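Local coordinates for kinesin-like protein KAR3 (Saccharomyces cerevisiae, PDB 1F9V), which probably serves as a microtubule motor of the kinesin family, hydrolysing ATP to drive movement, with its motor domain here bound to ADP and magnesium, at residues S112-S115 with H116-W120. The protein carries 2 engineered substitutions. Sequence-based numbering, arbitrary orientation.
Sequences STIS and HIFNW
Consecutive turns of helix 109-124, an alpha-helix of the kinesin motor domain with its P-loop NTPase fold, meet where Thr113 touches Ile117 and Ile114 touches Phe118. Four alpha-helical backbone hydrogen bonds, each from the N-H of residue i+4 to the O of residue i, join the turns: His116 N to Ser112 O, Ile117 N to Thr113 O, Phe118 N to Ile114 O and Asn119 N to Ser115 O. Of the four, the bond from Asn119 N to Ser115 O is the most bent, with 146° at the hydrogen. On the buried side, the side chains of Thr113 and Ile117 run alongside one another, and Thr113 CG2 lies 3.6 Å from Ile117 CD1. Thr113 places this methyl opposite its own backbone N, while OG1, beside that N, is hydrogen-bonded to Ile109 O one turn back. Helix 66-77 packs against Thr113, and strand 218-228 supplies Leu225 to Ile117 and Phe221 to Ile114. Phe118 continues this apolar surface: its ring turns an edge to Ile114, whose CG2 sits in the ring plane 3.9 Å from CD2. Ile114 O also approaches that edge, 3.3 Å from Phe118 CD2. Replacing Phe118 with an alanine would probably open a gap beside Ile114 CG2, which would lose its aromatic neighbour. Toward the more exposed side, Asn119 CG lies beside its backbone N (chi1 -74°), which brings the face of the amide over Ser115 O, with Asn119 CG 3.1 Å from it, without a hydrogen bond from ND2. His116 extends its ring away from the preceding turn, where NE2 is hydrogen-bonded to Gln78 NE2. One face of the imidazole receives the indole rim of Trp120, with Trp120 CD1 3.5 Å above the His116 ring plane and offset toward its margin.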
loop_
_atom_site.group_PDB
_atom_site.type_symbol
_atom_site.label_atom_id
_atom_site.label_comp_id
_atom_site.label_asym_id
_atom_site.label_seq_id
_atom_site.Cartn_x
_atom_site.Cartn_y
_atom_site.Cartn_z
ATOM N N SER A 112 13.312 2.987 1.169
ATOM C CA SER A 112 13.451 3.405 2.565
ATOM C C SER A 112 13.296 2.223 3.522
ATOM O O SER A 112 14.006 2.115 4.524
ATOM C CB SER A 112 12.393 4.463 2.921
ATOM O OG SER A 112 12.672 5.707 2.304
ATOM N N THR A 113 12.340 1.351 3.213
ATOM C CA THR A 113 12.068 0.177 4.034
ATOM C C THR A 113 13.288 -0.738 4.069
ATOM O O THR A 113 13.686 -1.214 5.127
ATOM C CB THR A 113 10.838 -0.600 3.486
ATOM O OG1 THR A 113 9.646 0.159 3.748
ATOM C CG2 THR A 113 10.713 -1.966 4.152
ATOM N N ILE A 114 13.885 -0.961 2.907
ATOM C CA ILE A 114 15.057 -1.816 2.819
ATOM C C ILE A 114 16.236 -1.236 3.604
ATOM O O ILE A 114 16.904 -1.951 4.346
ATOM C CB ILE A 114 15.436 -2.051 1.349
ATOM C CG1 ILE A 114 14.411 -3.010 0.732
ATOM C CG2 ILE A 114 16.842 -2.635 1.243
ATOM C CD1 ILE A 114 14.444 -3.089 -0.759
ATOM N N SER A 115 16.478 0.063 3.459
ATOM C CA SER A 115 17.574 0.709 4.186
ATOM C C SER A 115 17.342 0.656 5.693
ATOM O O SER A 115 18.272 0.429 6.468
ATOM C CB SER A 115 17.709 2.169 3.757
ATOM O OG SER A 115 18.035 2.260 2.389
ATOM N N HIS A 116 16.097 0.879 6.105
ATOM C CA HIS A 116 15.743 0.862 7.516
ATOM C C HIS A 116 15.921 -0.532 8.110
ATOM O O HIS A 116 16.422 -0.684 9.223
ATOM C CB HIS A 116 14.291 1.322 7.690
ATOM C CG HIS A 116 13.888 1.549 9.114
ATOM N ND1 HIS A 116 14.610 2.347 9.977
ATOM C CD2 HIS A 116 12.826 1.097 9.822
ATOM C CE1 HIS A 116 14.009 2.375 11.153
ATOM N NE2 HIS A 116 12.923 1.624 11.085
ATOM N N ILE A 117 15.504 -1.549 7.366
ATOM C CA ILE A 117 15.618 -2.928 7.839
ATOM C C ILE A 117 17.079 -3.346 8.024
ATOM O O ILE A 117 17.424 -3.993 9.015
ATOM C CB ILE A 117 14.917 -3.908 6.867
ATOM C CG1 ILE A 117 13.400 -3.842 7.073
ATOM C CG2 ILE A 117 15.407 -5.333 7.107
ATOM C CD1 ILE A 117 12.591 -4.482 5.950
ATOM N N PHE A 118 17.936 -2.978 7.080
ATOM C CA PHE A 118 19.341 -3.336 7.190
ATOM C C PHE A 118 20.022 -2.582 8.329
ATOM O O PHE A 118 20.943 -3.102 8.958
ATOM C CB PHE A 118 20.049 -3.096 5.856
ATOM C CG PHE A 118 20.005 -4.288 4.941
ATOM C CD1 PHE A 118 20.710 -5.448 5.258
ATOM C CD2 PHE A 118 19.233 -4.272 3.786
ATOM C CE1 PHE A 118 20.642 -6.572 4.437
ATOM C CE2 PHE A 118 19.159 -5.392 2.960
ATOM C CZ PHE A 118 19.867 -6.545 3.290
ATOM N N ASN A 119 19.565 -1.364 8.615
ATOM C CA ASN A 119 20.148 -0.603 9.720
ATOM C C ASN A 119 19.815 -1.355 10.999
ATOM O O ASN A 119 20.636 -1.466 11.908
ATOM C CB ASN A 119 19.558 0.808 9.799
ATOM C CG ASN A 119 20.071 1.721 8.702
ATOM O OD1 ASN A 119 21.099 1.449 8.076
ATOM N ND2 ASN A 119 19.350 2.816 8.460
ATOM N N TRP A 120 18.596 -1.879 11.057
ATOM C CA TRP A 120 18.140 -2.630 12.218
ATOM C C TRP A 120 18.838 -3.980 12.308
ATOM O O TRP A 120 19.174 -4.443 13.398
ATOM C CB TRP A 120 16.631 -2.842 12.137
ATOM C CG TRP A 120 15.868 -1.842 12.924
ATOM C CD1 TRP A 120 15.078 -0.841 12.433
ATOM C CD2 TRP A 120 15.822 -1.730 14.349
ATOM N NE1 TRP A 120 14.543 -0.114 13.467
ATOM C CE2 TRP A 120 14.981 -0.636 14.654
ATOM C CE3 TRP A 120 16.408 -2.450 15.399
ATOM C CZ2 TRP A 120 14.712 -0.241 15.970
ATOM C CZ3 TRP A 120 16.140 -2.056 16.709
ATOM C CH2 TRP A 120 15.297 -0.960 16.981
#